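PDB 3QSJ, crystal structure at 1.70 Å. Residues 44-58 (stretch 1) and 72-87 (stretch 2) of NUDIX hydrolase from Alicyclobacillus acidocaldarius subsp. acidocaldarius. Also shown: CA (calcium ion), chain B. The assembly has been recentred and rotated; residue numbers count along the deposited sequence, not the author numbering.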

ATOM      1  N   PHE A  44      -4.146  -1.827   5.186  1.00 17.13           N
ATOM      2  CA  PHE A  44      -2.943  -1.181   4.715  1.00 16.11           C
ATOM      3  C   PHE A  44      -3.405  -0.123   3.697  1.00 16.04           C
ATOM      4  O   PHE A  44      -4.505  -0.224   3.148  1.00 18.00           O
ATOM      5  CB  PHE A  44      -2.020  -2.193   4.011  1.00 18.81           C
ATOM      6  CG  PHE A  44      -1.716  -3.414   4.862  1.00 19.31           C
ATOM      7  CD1 PHE A  44      -1.005  -3.293   6.061  1.00 18.43           C
ATOM      8  CD2 PHE A  44      -2.166  -4.677   4.477  1.00 20.73           C
ATOM      9  CE1 PHE A  44      -0.788  -4.409   6.872  1.00 21.12           C
ATOM     10  CE2 PHE A  44      -1.949  -5.791   5.292  1.00 22.97           C
ATOM     11  CZ  PHE A  44      -1.278  -5.653   6.486  1.00 22.02           C
ATOM     12  N   PRO A  45      -2.564   0.866   3.381  1.00 14.69           N
ATOM     13  CA  PRO A  45      -2.951   1.862   2.371  1.00 16.54           C
ATOM     14  C   PRO A  45      -3.214   1.205   1.031  1.00 17.96           C
ATOM     15  O   PRO A  45      -2.540   0.226   0.676  1.00 16.86           O
ATOM     16  CB  PRO A  45      -1.701   2.793   2.294  1.00 18.75           C
ATOM     17  CG  PRO A  45      -1.061   2.659   3.659  1.00 21.12           C
ATOM     18  CD  PRO A  45      -1.224   1.151   3.952  1.00 15.65           C
ATOM     19  N   GLY A  46      -4.211   1.691   0.313  1.00 14.97           N
ATOM     20  CA  GLY A  46      -4.539   1.079  -0.978  1.00 15.62           C
ATOM     21  C   GLY A  46      -5.809   1.622  -1.571  1.00 20.06           C
ATOM     22  O   GLY A  46      -6.428   2.535  -1.012  1.00 20.32           O
ATOM     23  N   GLY A  47      -6.211   1.087  -2.698  1.00 15.58           N
ATOM     24  CA  GLY A  47      -7.460   1.552  -3.281  1.00 16.18           C
ATOM     25  C   GLY A  47      -7.569   1.148  -4.724  1.00 17.81           C
ATOM     26  O   GLY A  47      -6.736   0.405  -5.253  1.00 16.65           O
ATOM     27  N   ALA A  48      -8.595   1.663  -5.354  1.00 19.33           N
ATOM     28  CA  ALA A  48      -8.980   1.297  -6.714  1.00 18.45           C
ATOM     29  C   ALA A  48      -7.996   1.849  -7.687  1.00 19.40           C
ATOM     30  O   ALA A  48      -7.498   2.988  -7.543  1.00 19.88           O
ATOM     31  CB  ALA A  48     -10.411   1.825  -7.020  1.00 20.27           C
ATOM     32  N   ALA A  49      -7.752   1.053  -8.757  1.00 17.40           N
ATOM     33  CA  ALA A  49      -6.917   1.489  -9.864  1.00 17.95           C
ATOM     34  C   ALA A  49      -7.509   2.736 -10.537  1.00 24.61           C
ATOM     35  O   ALA A  49      -8.734   2.873 -10.630  1.00 24.90           O
ATOM     36  CB  ALA A  49      -6.775   0.358 -10.914  1.00 19.89           C
ATOM     37  N   ASP A  50      -6.637   3.639 -11.009  1.00 22.26           N
ATOM     38  CA  ASP A  50      -7.021   4.869 -11.750  1.00 23.50           C
ATOM     39  C   ASP A  50      -6.334   4.804 -13.135  1.00 26.56           C
ATOM     40  O   ASP A  50      -5.236   4.236 -13.218  1.00 21.84           O
ATOM     41  CB  ASP A  50      -6.521   6.099 -10.974  1.00 26.28           C
ATOM     42  CG  ASP A  50      -6.779   7.477 -11.627  1.00 36.85           C
ATOM     43  OD1 ASP A  50      -7.906   8.009 -11.476  1.00 41.81           O
ATOM     44  OD2 ASP A  50      -5.876   7.978 -12.365  1.00 32.98           O
ATOM     45  N   PRO A  51      -6.897   5.432 -14.196  1.00 27.26           N
ATOM     46  CA  PRO A  51      -6.246   5.364 -15.532  1.00 27.63           C
ATOM     47  C   PRO A  51      -4.820   5.882 -15.551  1.00 28.50           C
ATOM     48  O   PRO A  51      -4.010   5.324 -16.284  1.00 29.50           O
ATOM     49  CB  PRO A  51      -7.131   6.255 -16.409  1.00 31.14           C
ATOM     50  CG  PRO A  51      -8.510   6.183 -15.744  1.00 35.79           C
ATOM     51  CD  PRO A  51      -8.227   6.091 -14.269  1.00 30.97           C
ATOM     52  N   SER A  52      -4.493   6.947 -14.756  1.00 24.26           N
ATOM     53  CA  SER A  52      -3.112   7.481 -14.802  1.00 23.93           C
ATOM     54  C   SER A  52      -2.096   6.482 -14.236  1.00 23.19           C
ATOM     55  O   SER A  52      -0.907   6.709 -14.404  1.00 20.87           O
ATOM     56  CB  SER A  52      -2.982   8.831 -14.085  1.00 28.54           C
ATOM     57  OG  SER A  52      -3.297   8.735 -12.698  1.00 32.42           O
ATOM     58  N   ASP A  53      -2.555   5.408 -13.519  1.00 20.14           N
ATOM     59  CA  ASP A  53      -1.612   4.447 -12.926  1.00 17.54           C
ATOM     60  C   ASP A  53      -0.822   3.703 -14.015  1.00 17.69           C
ATOM     61  O   ASP A  53       0.412   3.646 -13.925  1.00 17.04           O
ATOM     62  CB  ASP A  53      -2.302   3.464 -11.965  1.00 17.36           C
ATOM     63  CG  ASP A  53      -2.900   4.194 -10.768  1.00 19.06           C
ATOM     64  OD1 ASP A  53      -2.470   5.350 -10.499  1.00 21.75           O
ATOM     65  OD2 ASP A  53      -3.821   3.638 -10.135  1.00 18.88           O
ATOM     66  N   ALA A  54      -1.519   3.173 -15.056  1.00 18.61           N
ATOM     67  CA  ALA A  54      -0.815   2.492 -16.139  1.00 18.94           C
ATOM     68  C   ALA A  54       0.048   3.489 -16.925  1.00 22.32           C
ATOM     69  O   ALA A  54       1.139   3.123 -17.348  1.00 21.63           O
ATOM     70  CB  ALA A  54      -1.815   1.832 -17.074  1.00 21.02           C
ATOM     71  N   GLU A  55      -0.365   4.765 -16.990  1.00 18.79           N
ATOM     72  CA  GLU A  55       0.441   5.777 -17.732  1.00 20.79           C
ATOM     73  C   GLU A  55       1.788   6.003 -17.002  1.00 22.36           C
ATOM     74  O   GLU A  55       2.869   5.969 -17.617  1.00 22.43           O
ATOM     75  CB  GLU A  55      -0.314   7.102 -17.825  1.00 22.94           C
ATOM     76  CG  GLU A  55      -1.594   7.035 -18.652  1.00 28.91           C
ATOM     77  CD  GLU A  55      -2.235   8.389 -18.877  1.00 58.05           C
ATOM     78  OE1 GLU A  55      -2.731   8.988 -17.895  1.00 56.20           O
ATOM     79  OE2 GLU A  55      -2.250   8.846 -20.041  1.00 64.84           O
HETATM   80  N   MSE A  56       1.722   6.158 -15.654  1.00 16.57           N
HETATM   81  CA  MSE A  56       2.923   6.307 -14.845  1.00 14.28           C
HETATM   82  C   MSE A  56       3.763   5.024 -14.862  1.00 17.87           C
HETATM   83  O   MSE A  56       4.995   5.115 -14.861  1.00 18.00           O
HETATM   84  CB  MSE A  56       2.555   6.635 -13.386  1.00 14.17           C
HETATM   85  CG  MSE A  56       2.053   8.088 -13.249  1.00 17.93           C
HETATM   86 SE   MSE A  56       1.775   8.519 -11.362  0.60 19.87          SE
HETATM   87  CE  MSE A  56      -0.122   7.775 -11.237  1.00 18.61           C
ATOM     88  N   ALA A  57       3.114   3.858 -14.965  1.00 17.58           N
ATOM     89  CA  ALA A  57       3.891   2.623 -14.988  1.00 16.79           C
ATOM     90  C   ALA A  57       4.795   2.547 -16.238  1.00 20.55           C
ATOM     91  O   ALA A  57       5.869   1.940 -16.175  1.00 20.20           O
ATOM     92  CB  ALA A  57       2.995   1.415 -14.879  1.00 19.70           C
ATOM     93  N   LYS A  58       4.331   3.110 -17.388  1.00 16.27           N
ATOM     94  CA  LYS A  58       5.094   3.084 -18.647  1.00 20.61           C
ATOM     95  C   LYS A  58       6.340   4.040 -18.563  1.00 22.30           C
ATOM     96  O   LYS A  58       7.292   3.851 -19.324  1.00 24.56           O
ATOM     97  CB  LYS A  58       4.165   3.407 -19.820  1.00 23.91           C
ATOM     98  CG  LYS A  58       3.150   2.283 -20.067  1.00 32.16           C
ATOM     99  CD  LYS A  58       2.199   2.645 -21.197  1.00 49.66           C
ATOM    100  CE  LYS A  58       1.287   1.506 -21.609  1.00 55.20           C
ATOM    101  NZ  LYS A  58       0.248   1.219 -20.589  1.00 64.47           N
ATOM    102  N   ASP A  72       0.779  -5.951 -13.419  1.00 14.97           N
ATOM    103  CA  ASP A  72       1.498  -5.772 -12.143  1.00 13.49           C
ATOM    104  C   ASP A  72       2.179  -4.414 -12.042  1.00 17.09           C
ATOM    105  O   ASP A  72       2.052  -3.764 -11.007  1.00 16.30           O
ATOM    106  CB  ASP A  72       2.476  -6.935 -11.875  1.00 14.75           C
ATOM    107  CG  ASP A  72       1.762  -8.108 -11.240  1.00 17.30           C
ATOM    108  OD1 ASP A  72       0.801  -7.871 -10.418  1.00 16.97           O
ATOM    109  OD2 ASP A  72       2.144  -9.272 -11.544  1.00 18.29           O
ATOM    110  N   PRO A  73       2.842  -3.892 -13.107  1.00 15.10           N
ATOM    111  CA  PRO A  73       3.476  -2.550 -12.972  1.00 15.40           C
ATOM    112  C   PRO A  73       2.424  -1.490 -12.713  1.00 15.98           C
ATOM    113  O   PRO A  73       2.635  -0.683 -11.825  1.00 18.14           O
ATOM    114  CB  PRO A  73       4.151  -2.321 -14.341  1.00 17.64           C
ATOM    115  CG  PRO A  73       4.539  -3.767 -14.776  1.00 20.07           C
ATOM    116  CD  PRO A  73       3.267  -4.565 -14.368  1.00 16.92           C
ATOM    117  N   ALA A  74       1.310  -1.480 -13.456  1.00 15.22           N
ATOM    118  CA  ALA A  74       0.270  -0.458 -13.205  1.00 15.03           C
ATOM    119  C   ALA A  74      -0.280  -0.591 -11.795  1.00 15.35           C
ATOM    120  O   ALA A  74      -0.483   0.421 -11.137  1.00 15.75           O
ATOM    121  CB  ALA A  74      -0.885  -0.581 -14.199  1.00 18.00           C
ATOM    122  N   LEU A  75      -0.571  -1.819 -11.333  1.00 14.85           N
ATOM    123  CA  LEU A  75      -1.137  -1.998  -9.969  1.00 14.67           C
ATOM    124  C   LEU A  75      -0.128  -1.620  -8.862  1.00 16.32           C
ATOM    125  O   LEU A  75      -0.536  -1.106  -7.815  1.00 16.62           O
ATOM    126  CB  LEU A  75      -1.716  -3.441  -9.824  1.00 15.32           C
ATOM    127  CG  LEU A  75      -3.029  -3.525 -10.629  1.00 18.16           C
ATOM    128  CD1 LEU A  75      -3.497  -4.931 -10.782  1.00 19.85           C
ATOM    129  CD2 LEU A  75      -4.146  -2.726  -9.932  1.00 16.29           C
ATOM    130  N   ALA A  76       1.185  -1.793  -9.125  1.00 14.61           N
ATOM    131  CA  ALA A  76       2.245  -1.358  -8.182  1.00 15.06           C
ATOM    132  C   ALA A  76       2.139   0.148  -8.031  1.00 17.16           C
ATOM    133  O   ALA A  76       2.156   0.663  -6.910  1.00 17.40           O
ATOM    134  CB  ALA A  76       3.644  -1.724  -8.682  1.00 14.62           C
ATOM    135  N   VAL A  77       1.938   0.830  -9.141  1.00 15.52           N
ATOM    136  CA  VAL A  77       1.718   2.274  -9.144  1.00 14.97           C
ATOM    137  C   VAL A  77       0.455   2.645  -8.366  1.00 16.44           C
ATOM    138  O   VAL A  77       0.495   3.574  -7.537  1.00 15.71           O
ATOM    139  CB  VAL A  77       1.747   2.855 -10.588  1.00 18.14           C
ATOM    140  CG1 VAL A  77       1.290   4.314 -10.568  1.00 19.02           C
ATOM    141  CG2 VAL A  77       3.192   2.781 -11.147  1.00 16.86           C
ATOM    142  N   THR A  78      -0.647   1.909  -8.585  1.00 15.65           N
ATOM    143  CA  THR A  78      -1.904   2.165  -7.850  1.00 15.35           C
ATOM    144  C   THR A  78      -1.570   2.140  -6.368  1.00 15.65           C
ATOM    145  O   THR A  78      -1.948   3.022  -5.639  1.00 16.46           O
ATOM    146  CB  THR A  78      -2.973   1.084  -8.199  1.00 15.63           C
ATOM    147  OG1 THR A  78      -3.243   1.147  -9.605  1.00 16.93           O
ATOM    148  CG2 THR A  78      -4.244   1.211  -7.297  1.00 14.65           C
ATOM    149  N   ALA A  79      -0.858   1.114  -5.929  1.00 15.15           N
ATOM    150  CA  ALA A  79      -0.514   0.966  -4.510  1.00 16.30           C
ATOM    151  C   ALA A  79       0.327   2.134  -3.974  1.00 18.89           C
ATOM    152  O   ALA A  79       0.031   2.670  -2.896  1.00 17.75           O
ATOM    153  CB  ALA A  79       0.186  -0.365  -4.288  1.00 16.13           C
ATOM    154  N   LEU A  80       1.325   2.545  -4.749  1.00 16.02           N
ATOM    155  CA  LEU A  80       2.233   3.650  -4.371  1.00 15.19           C
ATOM    156  C   LEU A  80       1.446   4.959  -4.338  1.00 17.86           C
ATOM    157  O   LEU A  80       1.642   5.777  -3.424  1.00 15.46           O
ATOM    158  CB  LEU A  80       3.373   3.715  -5.382  1.00 13.96           C
ATOM    159  CG  LEU A  80       4.403   2.598  -5.182  1.00 15.45           C
ATOM    160  CD1 LEU A  80       5.188   2.360  -6.484  1.00 17.34           C
ATOM    161  CD2 LEU A  80       5.282   2.886  -3.954  1.00 16.43           C
ATOM    162  N   ARG A  81       0.593   5.174  -5.310  1.00 14.34           N
ATOM    163  CA  ARG A  81      -0.185   6.420  -5.344  1.00 14.64           C
ATOM    164  C   ARG A  81      -1.129   6.540  -4.125  1.00 18.78           C
ATOM    165  O   ARG A  81      -1.237   7.614  -3.542  1.00 18.66           O
ATOM    166  CB  ARG A  81      -1.020   6.520  -6.651  1.00 16.83           C
ATOM    167  CG  ARG A  81      -2.003   7.751  -6.646  1.00 17.36           C
ATOM    168  CD  ARG A  81      -2.879   7.850  -7.923  1.00 17.72           C
ATOM    169  NE  ARG A  81      -3.543   6.568  -8.224  1.00 16.21           N
ATOM    170  CZ  ARG A  81      -4.567   6.053  -7.550  1.00 25.67           C
ATOM    171  NH1 ARG A  81      -5.107   6.721  -6.517  1.00 17.66           N
ATOM    172  NH2 ARG A  81      -5.070   4.869  -7.902  1.00 21.75           N
ATOM    173  N   GLU A  82      -1.866   5.462  -3.834  1.00 15.11           N
ATOM    174  CA  GLU A  82      -2.863   5.404  -2.751  1.00 16.13           C
ATOM    175  C   GLU A  82      -2.145   5.611  -1.415  1.00 18.07           C
ATOM    176  O   GLU A  82      -2.641   6.336  -0.540  1.00 16.99           O
ATOM    177  CB  GLU A  82      -3.565   4.044  -2.788  1.00 17.65           C
ATOM    178  CG  GLU A  82      -4.548   3.913  -3.948  1.00 18.03           C
ATOM    179  CD  GLU A  82      -5.866   4.672  -3.806  1.00 26.02           C
ATOM    180  OE1 GLU A  82      -6.265   4.956  -2.651  1.00 22.88           O
ATOM    181  OE2 GLU A  82      -6.554   4.887  -4.832  1.00 24.76           O
ATOM    182  N   THR A  83      -0.912   5.068  -1.296  1.00 16.25           N
ATOM    183  CA  THR A  83      -0.117   5.243  -0.094  1.00 15.49           C
ATOM    184  C   THR A  83       0.252   6.739   0.088  1.00 16.50           C
ATOM    185  O   THR A  83       0.179   7.263   1.204  1.00 17.32           O
ATOM    186  CB  THR A  83       1.142   4.347  -0.145  1.00 18.23           C
ATOM    187  OG1 THR A  83       0.696   2.975  -0.204  1.00 16.16           O
ATOM    188  CG2 THR A  83       2.016   4.527   1.086  1.00 16.94           C
ATOM    189  N   ALA A  84       0.641   7.422  -1.010  1.00 16.91           N
ATOM    190  CA  ALA A  84       1.039   8.836  -0.912  1.00 16.47           C
ATOM    191  C   ALA A  84      -0.176   9.630  -0.463  1.00 18.71           C
ATOM    192  O   ALA A  84      -0.074  10.522   0.395  1.00 18.45           O
ATOM    193  CB  ALA A  84       1.534   9.325  -2.284  1.00 17.63           C
ATOM    194  N   GLU A  85      -1.340   9.294  -1.021  1.00 16.02           N
ATOM    195  CA  GLU A  85      -2.560  10.025  -0.655  1.00 16.87           C
ATOM    196  C   GLU A  85      -2.890   9.843   0.810  1.00 19.75           C
ATOM    197  O   GLU A  85      -3.316  10.782   1.450  1.00 20.57           O
ATOM    198  CB  GLU A  85      -3.763   9.505  -1.468  1.00 18.70           C
ATOM    199  CG  GLU A  85      -3.661   9.808  -2.956  1.00 18.55           C
ATOM    200  CD  GLU A  85      -4.762   9.152  -3.769  1.00 25.31           C
ATOM    201  OE1 GLU A  85      -5.680   8.566  -3.153  1.00 28.32           O
ATOM    202  OE2 GLU A  85      -4.700   9.201  -5.016  1.00 20.79           O
ATOM    203  N   GLU A  86      -2.740   8.610   1.321  1.00 17.12           N
ATOM    204  CA  GLU A  86      -3.198   8.284   2.666  1.00 17.36           C
ATOM    205  C   GLU A  86      -2.247   8.695   3.767  1.00 20.32           C
ATOM    206  O   GLU A  86      -2.707   9.198   4.800  1.00 20.32           O
ATOM    207  CB  GLU A  86      -3.491   6.762   2.698  1.00 18.02           C
ATOM    208  CG  GLU A  86      -4.736   6.420   1.912  1.00 17.50           C
ATOM    209  CD  GLU A  86      -5.054   4.946   2.000  1.00 25.55           C
ATOM    210  OE1 GLU A  86      -5.034   4.399   3.126  1.00 25.37           O
ATOM    211  OE2 GLU A  86      -5.396   4.365   0.947  1.00 22.31           O
ATOM    212  N   ILE A  87      -0.946   8.507   3.561  1.00 17.49           N
ATOM    213  CA  ILE A  87       0.028   8.781   4.633  1.00 18.79           C
ATOM    214  C   ILE A  87       1.090   9.824   4.318  1.00 22.27           C
ATOM    215  O   ILE A  87       1.962  10.073   5.167  1.00 21.57           O
ATOM    216  CB  ILE A  87       0.611   7.453   5.203  1.00 24.03           C
ATOM    217  CG1 ILE A  87       1.365   6.694   4.098  1.00 27.01           C
ATOM    218  CG2 ILE A  87      -0.527   6.578   5.822  1.00 25.33           C
ATOM    219  CD1 ILE A  87       2.843   6.525   4.177  1.00 33.88           C
TER
HETATM  220 CA    CA B 230      -7.115   4.686  -0.466  1.00 19.08          CA
HETATM  221  O   HOH W   1      -6.610   7.088  -0.837  1.00 25.92           O
HETATM  222  O   HOH W   2      -9.103   4.772  -1.675  1.00 28.03           O

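Stretch 1 runs as a short strand and then a helix across one side of helix 72-87, burying 772 Å² between them. At its start, P45 lies against the helix, with P45 CB 3.5 Å from T83 OG1.

G46 meets the carboxylates of E82 and E86 around a calcium ion. G46 O, E82 OE1 and E86 OE2 bind CA at 2.3, 2.4 and 2.2 Å, and two waters and atoms from elsewhere in the structure complete the site. The metal explains why G46 O can sit 2.9 Å from both E82 OE1 and E86 OE2, although all three are acceptors. E86 OE2 also accepts from G46 N at 3.0 Å, so both polar backbone atoms of this glycine are engaged. At G47 a CB would fall 2.4 Å from E82 OE1 and be jammed against the preceding carbonyl; only glycine suits this position.

The strand ends at A48, whose O accepts from R81 NH2 at 3.1 Å. D50 then caps the following helix: D50 OD2 accepts from S52 N at 2.9 Å, while D50 CB covers one face of the R81 guanidinium.

D53 is the polar centre of the contact, its side chain lodged among A74, V77, T78 and R81. A two-pronged salt bridge joins it to R81, NE to D53 OD1 and NH2 to D53 OD2, each 2.8 Å and nearly linear. T78 OG1 donates to D53 OD2 at 2.6 Å, and D50 N reaches the same oxygen at 2.9 Å. R81 NH1 is held by E82 OE2 and E85 OE2, both at 2.9 Å.

Beyond D53 the packing is apolar. Small side chains let the helices come close at A54, where CB lies 3.9 Å from A74 CB. Selenomethionine M56 places CE 3.8 Å from V77 CG1, and A57 CB rests 3.9 Å from P73 CB.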